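PDB 6RQA: iminosuccinate reductase from Paracoccus denitrificans, which catalyses the NADH-dependent reduction of iminosuccinate to L-aspartate, regenerating the amino group donor of the beta-hydroxyaspartate cycle used in glyoxylate assimilation. Local coordinates for residues I215-N228 / I237-D251. Numbering follows the deposited sequence.
Sequences IVSITSSFSPLLMN and IAAMGTDTKGKQELD. With NAD (nicotinamide-adenine-dinucleotide), chain C.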
loop_
_atom_site.group_PDB
_atom_site.type_symbol
_atom_site.label_atom_id
_atom_site.label_comp_id
_atom_site.label_asym_id
_atom_site.label_seq_id
_atom_site.Cartn_x
_atom_site.Cartn_y
_atom_site.Cartn_z
ATOM N N ILE A 215 -31.266 -13.368 -2.577
ATOM C CA ILE A 215 -30.966 -12.965 -1.209
ATOM C C ILE A 215 -29.641 -12.220 -1.208
ATOM O O ILE A 215 -28.655 -12.694 -1.784
ATOM C CB ILE A 215 -30.914 -14.175 -0.256
ATOM C CG1 ILE A 215 -32.268 -14.887 -0.221
ATOM C CG2 ILE A 215 -30.510 -13.737 1.143
ATOM C CD1 ILE A 215 -32.297 -16.096 0.689
ATOM N N VAL A 216 -29.621 -11.054 -0.568
ATOM C CA VAL A 216 -28.419 -10.239 -0.431
ATOM C C VAL A 216 -28.209 -9.958 1.049
ATOM O O VAL A 216 -29.043 -9.301 1.684
ATOM C CB VAL A 216 -28.517 -8.924 -1.221
ATOM C CG1 VAL A 216 -27.316 -8.043 -0.925
ATOM C CG2 VAL A 216 -28.621 -9.209 -2.711
ATOM N N SER A 217 -27.104 -10.457 1.596
ATOM C CA SER A 217 -26.741 -10.245 2.990
ATOM C C SER A 217 -25.573 -9.271 3.057
ATOM O O SER A 217 -24.598 -9.415 2.311
ATOM C CB SER A 217 -26.378 -11.565 3.672
ATOM O OG SER A 217 -25.318 -12.218 2.993
ATOM N N ILE A 218 -25.674 -8.287 3.949
ATOM C CA ILE A 218 -24.684 -7.220 4.041
ATOM C C ILE A 218 -24.518 -6.831 5.510
ATOM O O ILE A 218 -24.524 -5.647 5.870
ATOM C CB ILE A 218 -25.095 -6.031 3.141
ATOM C CG1 ILE A 218 -23.989 -4.972 3.042
ATOM C CG2 ILE A 218 -26.451 -5.445 3.564
ATOM C CD1 ILE A 218 -22.789 -5.419 2.246
ATOM N N THR A 219 -24.360 -7.830 6.372
ATOM C CA THR A 219 -24.244 -7.620 7.807
ATOM C C THR A 219 -22.808 -7.829 8.269
ATOM O O THR A 219 -22.017 -8.527 7.628
ATOM C CB THR A 219 -25.164 -8.568 8.585
ATOM O OG1 THR A 219 -24.665 -9.907 8.482
ATOM C CG2 THR A 219 -26.573 -8.522 8.030
ATOM N N SER A 220 -22.484 -7.213 9.405
ATOM C CA SER A 220 -21.207 -7.431 10.082
ATOM C C SER A 220 -21.470 -8.370 11.256
ATOM O O SER A 220 -21.575 -7.960 12.412
ATOM C CB SER A 220 -20.597 -6.107 10.532
ATOM O OG SER A 220 -19.330 -6.312 11.130
ATOM N N SER A 221 -21.584 -9.657 10.939
ATOM C CA SER A 221 -21.979 -10.673 11.901
ATOM C C SER A 221 -20.863 -11.689 12.097
ATOM O O SER A 221 -20.017 -11.889 11.220
ATOM C CB SER A 221 -23.257 -11.390 11.450
ATOM O OG SER A 221 -23.256 -11.599 10.050
ATOM N N PHE A 222 -20.879 -12.334 13.266
ATOM C CA PHE A 222 -19.904 -13.359 13.621
ATOM C C PHE A 222 -20.579 -14.683 13.955
ATOM O O PHE A 222 -19.956 -15.565 14.555
ATOM C CB PHE A 222 -19.040 -12.887 14.792
ATOM C CG PHE A 222 -18.426 -11.533 14.580
ATOM C CD1 PHE A 222 -17.193 -11.406 13.961
ATOM C CD2 PHE A 222 -19.084 -10.385 14.994
ATOM C CE1 PHE A 222 -16.625 -10.161 13.761
ATOM C CE2 PHE A 222 -18.522 -9.137 14.796
ATOM C CZ PHE A 222 -17.291 -9.025 14.179
ATOM N N SER A 223 -21.844 -14.835 13.578
ATOM C CA SER A 223 -22.638 -16.025 13.835
ATOM C C SER A 223 -23.468 -16.336 12.599
ATOM O O SER A 223 -23.877 -15.418 11.878
ATOM C CB SER A 223 -23.561 -15.830 15.049
ATOM O OG SER A 223 -24.503 -16.883 15.161
ATOM N N PRO A 224 -23.719 -17.614 12.321
ATOM C CA PRO A 224 -24.560 -17.963 11.169
ATOM C C PRO A 224 -25.983 -17.455 11.353
ATOM O O PRO A 224 -26.618 -17.689 12.384
ATOM C CB PRO A 224 -24.502 -19.496 11.136
ATOM C CG PRO A 224 -24.113 -19.894 12.523
ATOM C CD PRO A 224 -23.200 -18.809 13.007
ATOM N N LEU A 225 -26.482 -16.745 10.341
ATOM C CA LEU A 225 -27.828 -16.190 10.394
ATOM C C LEU A 225 -28.782 -17.007 9.532
ATOM O O LEU A 225 -29.693 -17.661 10.050
ATOM C CB LEU A 225 -27.820 -14.728 9.944
ATOM C CG LEU A 225 -26.865 -13.797 10.690
ATOM C CD1 LEU A 225 -26.940 -12.391 10.116
ATOM C CD2 LEU A 225 -27.174 -13.789 12.177
ATOM N N LEU A 226 -28.583 -16.971 8.216
ATOM C CA LEU A 226 -29.391 -17.766 7.298
ATOM C C LEU A 226 -28.956 -19.223 7.395
ATOM O O LEU A 226 -27.827 -19.568 7.030
ATOM C CB LEU A 226 -29.246 -17.234 5.876
ATOM C CG LEU A 226 -30.185 -17.807 4.812
ATOM C CD1 LEU A 226 -31.638 -17.527 5.168
ATOM C CD2 LEU A 226 -29.846 -17.237 3.443
ATOM N N MET A 227 -29.843 -20.077 7.895
ATOM C CA MET A 227 -29.513 -21.471 8.142
ATOM C C MET A 227 -29.735 -22.313 6.889
ATOM O O MET A 227 -30.298 -21.861 5.889
ATOM C CB MET A 227 -30.336 -22.014 9.308
ATOM C CG MET A 227 -30.102 -21.270 10.611
ATOM S SD MET A 227 -28.349 -21.146 11.015
ATOM C CE MET A 227 -27.912 -22.875 11.170
ATOM N N ASN A 228 -29.282 -23.567 6.960
ATOM C CA ASN A 228 -29.350 -24.453 5.804
ATOM C C ASN A 228 -30.794 -24.760 5.424
ATOM O O ASN A 228 -31.173 -24.657 4.252
ATOM C CB ASN A 228 -28.582 -25.743 6.088
ATOM C CG ASN A 228 -28.546 -26.672 4.894
ATOM O OD1 ASN A 228 -28.541 -26.225 3.746
ATOM N ND2 ASN A 228 -28.526 -27.973 5.157
ATOM N N ILE A 237 -27.855 -16.419 -3.494
ATOM C CA ILE A 237 -27.471 -15.729 -2.269
ATOM C C ILE A 237 -26.215 -14.920 -2.563
ATOM O O ILE A 237 -25.149 -15.485 -2.835
ATOM C CB ILE A 237 -27.237 -16.709 -1.112
ATOM C CG1 ILE A 237 -28.446 -17.631 -0.940
ATOM C CG2 ILE A 237 -26.954 -15.949 0.176
ATOM C CD1 ILE A 237 -28.264 -18.686 0.130
ATOM N N ALA A 238 -26.335 -13.596 -2.505
ATOM C CA ALA A 238 -25.198 -12.695 -2.685
ATOM C C ALA A 238 -24.684 -12.323 -1.298
ATOM O O ALA A 238 -25.139 -11.357 -0.684
ATOM C CB ALA A 238 -25.598 -11.469 -3.495
ATOM N N ALA A 239 -23.728 -13.107 -0.800
ATOM C CA ALA A 239 -23.141 -12.877 0.516
ATOM C C ALA A 239 -22.057 -11.813 0.396
ATOM O O ALA A 239 -20.987 -12.064 -0.166
ATOM C CB ALA A 239 -22.579 -14.176 1.085
ATOM N N MET A 240 -22.331 -10.621 0.928
ATOM C CA MET A 240 -21.427 -9.490 0.795
ATOM C C MET A 240 -20.833 -9.011 2.112
ATOM O O MET A 240 -19.905 -8.198 2.086
ATOM C CB MET A 240 -22.150 -8.309 0.126
ATOM C CG MET A 240 -22.901 -8.669 -1.147
ATOM S SD MET A 240 -21.816 -9.232 -2.471
ATOM C CE MET A 240 -20.806 -7.773 -2.725
ATOM N N GLY A 241 -21.328 -9.489 3.251
ATOM C CA GLY A 241 -20.916 -8.959 4.536
ATOM C C GLY A 241 -19.577 -9.453 5.048
ATOM O O GLY A 241 -18.800 -8.672 5.605
ATOM N N THR A 242 -19.293 -10.741 4.871
ATOM C CA THR A 242 -18.093 -11.348 5.443
ATOM C C THR A 242 -16.883 -10.988 4.592
ATOM O O THR A 242 -16.716 -11.504 3.481
ATOM C CB THR A 242 -18.255 -12.862 5.548
ATOM O OG1 THR A 242 -19.387 -13.168 6.372
ATOM C CG2 THR A 242 -17.007 -13.485 6.156
ATOM N N ASP A 243 -16.030 -10.102 5.116
ATOM C CA ASP A 243 -14.793 -9.712 4.448
ATOM C C ASP A 243 -13.605 -9.745 5.403
ATOM O O ASP A 243 -12.583 -9.106 5.137
ATOM C CB ASP A 243 -14.928 -8.321 3.823
ATOM C CG ASP A 243 -15.283 -7.253 4.841
ATOM O OD1 ASP A 243 -15.553 -7.600 6.011
ATOM O OD2 ASP A 243 -15.292 -6.061 4.469
ATOM N N THR A 244 -13.723 -10.473 6.511
ATOM C CA THR A 244 -12.700 -10.500 7.542
ATOM C C THR A 244 -12.687 -11.880 8.178
ATOM O O THR A 244 -13.746 -12.476 8.396
ATOM C CB THR A 244 -12.954 -9.421 8.605
ATOM O OG1 THR A 244 -12.861 -8.124 8.003
ATOM C CG2 THR A 244 -11.945 -9.519 9.741
ATOM N N LYS A 245 -11.487 -12.390 8.455
ATOM C CA LYS A 245 -11.343 -13.659 9.155
ATOM C C LYS A 245 -12.025 -13.579 10.515
ATOM O O LYS A 245 -11.609 -12.801 11.379
ATOM C CB LYS A 245 -9.864 -14.022 9.311
ATOM C CG LYS A 245 -9.616 -15.425 9.846
ATOM C CD LYS A 245 -8.129 -15.681 10.066
ATOM C CE LYS A 245 -7.331 -15.507 8.782
ATOM N NZ LYS A 245 -7.745 -16.470 7.723
ATOM N N GLY A 246 -13.084 -14.368 10.706
ATOM C CA GLY A 246 -13.864 -14.372 11.932
ATOM C C GLY A 246 -15.325 -14.022 11.724
ATOM O O GLY A 246 -16.177 -14.442 12.514
ATOM N N LYS A 247 -15.629 -13.257 10.677
ATOM C CA LYS A 247 -17.008 -12.912 10.371
ATOM C C LYS A 247 -17.729 -14.098 9.742
ATOM O O LYS A 247 -17.115 -14.970 9.121
ATOM C CB LYS A 247 -17.069 -11.707 9.432
ATOM C CG LYS A 247 -16.703 -10.383 10.087
ATOM C CD LYS A 247 -16.774 -9.238 9.091
ATOM C CE LYS A 247 -16.423 -7.911 9.744
ATOM N NZ LYS A 247 -16.445 -6.789 8.765
ATOM N N GLN A 248 -19.049 -14.123 9.910
ATOM C CA GLN A 248 -19.858 -15.218 9.398
ATOM C C GLN A 248 -21.296 -14.752 9.245
ATOM O O GLN A 248 -21.833 -14.077 10.127
ATOM C CB GLN A 248 -19.794 -16.439 10.325
ATOM C CG GLN A 248 -20.565 -17.645 9.816
ATOM C CD GLN A 248 -20.511 -18.814 10.774
ATOM O OE1 GLN A 248 -20.056 -18.680 11.910
ATOM N NE2 GLN A 248 -20.976 -19.972 10.322
ATOM N N GLU A 249 -21.908 -15.117 8.125
ATOM C CA GLU A 249 -23.306 -14.812 7.852
ATOM C C GLU A 249 -24.151 -16.049 7.606
ATOM O O GLU A 249 -25.310 -16.092 8.025
ATOM C CB GLU A 249 -23.422 -13.881 6.636
ATOM C CG GLU A 249 -23.066 -12.431 6.910
ATOM C CD GLU A 249 -23.328 -11.536 5.714
ATOM O OE1 GLU A 249 -23.001 -11.945 4.581
ATOM O OE2 GLU A 249 -23.872 -10.427 5.906
ATOM N N LEU A 250 -23.601 -17.061 6.945
ATOM C CA LEU A 250 -24.367 -18.207 6.486
ATOM C C LEU A 250 -24.017 -19.457 7.283
ATOM O O LEU A 250 -22.980 -19.537 7.947
ATOM C CB LEU A 250 -24.125 -18.460 4.993
ATOM C CG LEU A 250 -24.985 -17.709 3.971
ATOM C CD1 LEU A 250 -24.930 -16.203 4.173
ATOM C CD2 LEU A 250 -24.547 -18.070 2.563
ATOM N N ASP A 251 -24.911 -20.431 7.210
ATOM C CA ASP A 251 -24.638 -21.749 7.763
ATOM C C ASP A 251 -23.654 -22.474 6.851
ATOM O O ASP A 251 -23.904 -22.581 5.643
ATOM C CB ASP A 251 -25.941 -22.540 7.890
ATOM C CG ASP A 251 -25.761 -23.876 8.586
ATOM O OD1 ASP A 251 -24.676 -24.125 9.151
ATOM O OD2 ASP A 251 -26.714 -24.683 8.571
HETATM P PA NAD C . -23.246 -1.134 9.156
HETATM O O1A NAD C . -22.621 -1.355 10.505
HETATM O O2A NAD C . -23.902 0.070 8.561
HETATM O O5B NAD C . -24.611 -2.188 9.355
HETATM C C5B NAD C . -24.156 -3.321 9.986
HETATM C C4B NAD C . -25.297 -4.298 10.102
HETATM O O4B NAD C . -24.781 -5.521 10.593
HETATM C C3B NAD C . -26.215 -3.721 11.176
HETATM O O3B NAD C . -27.131 -2.940 10.480
HETATM C C2B NAD C . -26.842 -4.990 11.765
HETATM O O2B NAD C . -27.960 -5.401 11.052
HETATM C C1B NAD C . -25.709 -6.067 11.528
HETATM N N9A NAD C . -24.946 -6.320 12.755
HETATM C C8A NAD C . -24.184 -5.442 13.549
HETATM N N7A NAD C . -23.628 -6.045 14.599
HETATM C C5A NAD C . -24.040 -7.386 14.492
HETATM C C6A NAD C . -23.792 -8.534 15.291
HETATM N N6A NAD C . -23.011 -8.425 16.402
HETATM N N1A NAD C . -24.333 -9.748 14.948
HETATM C C2A NAD C . -25.108 -9.774 13.818
HETATM N N3A NAD C . -25.427 -8.776 12.964
HETATM C C4A NAD C . -24.866 -7.577 13.344
HETATM O O3 NAD C . -22.135 -1.899 8.275
HETATM P PN NAD C . -22.145 -1.550 6.727
HETATM O O1N NAD C . -23.442 -1.518 5.958
HETATM O O2N NAD C . -20.966 -0.646 6.660
HETATM O O5D NAD C . -21.383 -2.940 5.915
HETATM C C5D NAD C . -21.752 -4.048 6.616
HETATM C C4D NAD C . -20.834 -5.181 6.228
HETATM O O4D NAD C . -20.494 -5.031 4.833
HETATM C C3D NAD C . -19.517 -4.998 7.039
HETATM O O3D NAD C . -19.249 -6.231 7.604
HETATM C C2D NAD C . -18.489 -4.632 5.953
HETATM O O2D NAD C . -17.249 -5.233 6.119
HETATM C C1D NAD C . -19.140 -5.344 4.743
HETATM N N1N NAD C . -18.619 -4.730 3.458
HETATM C C2N NAD C . -18.338 -5.606 2.450
HETATM C C3N NAD C . -17.854 -5.120 1.237
HETATM C C7N NAD C . -17.575 -6.146 0.189
HETATM O O7N NAD C . -17.138 -5.843 -0.916
HETATM N N7N NAD C . -17.834 -7.453 0.526
HETATM C C4N NAD C . -17.662 -3.748 1.070
HETATM C C5N NAD C . -17.956 -2.879 2.114
HETATM C C6N NAD C . -18.442 -3.380 3.327
#
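The buried carboxylate of Glu-249 is gripped by four donors: two from Thr-219 in the turn after strand 215-217, one from Ser-217 at the strand's end, and Gly-241 N. Thr-219 N arrives nearly along the C-O axis of Glu-249 OE2, at 2.7 Å, and Thr-219 OG1 takes the anti lone pair. Glu-249 OE1 is clasped from opposite faces of the carboxylate plane, by Ser-217 OG at 2.8 Å and by Gly-241 N at 3.3 Å. Ser-217 OG stands between its own backbone N and carbonyl carbon (chi1 57°), which turns it toward this oxygen. With an alanine here in place of Glu-249, the hydroxyls of Ser-217 and Thr-219 and the backbone N of Thr-219 and Gly-241 would probably lose their shared acceptor, and the turns at 218-221 and 240-243 would be likely to shift.

Strands 215-217 and 237-239 run parallel, tied by Ala-238 N to Ile-215 O at 2.6 Å and Met-240 N to Ser-217 O at 2.9 Å. Strands 224-226 and 248-250 form a second, looser parallel pair, with Leu-225 N on Glu-249 O at 2.7 Å. Between the two pairs, Leu-226 CD2 meets Ile-237 CD1 tip to tip at 3.9 Å.

Both turns face NAD: Ser-220 N binds the adenosine ribose oxygen O4B, Met-240 O accepts from the nicotinamide amide, and Asp-243, salt-bridged to Lys-247, holds the nicotinamide ribose. Cofactor-binding loops at the C-terminal ends of neighbouring parallel strands are the hallmark of the Rossmann-type NAD domain in the ornithine cyclodeaminase/mu-crystallin family.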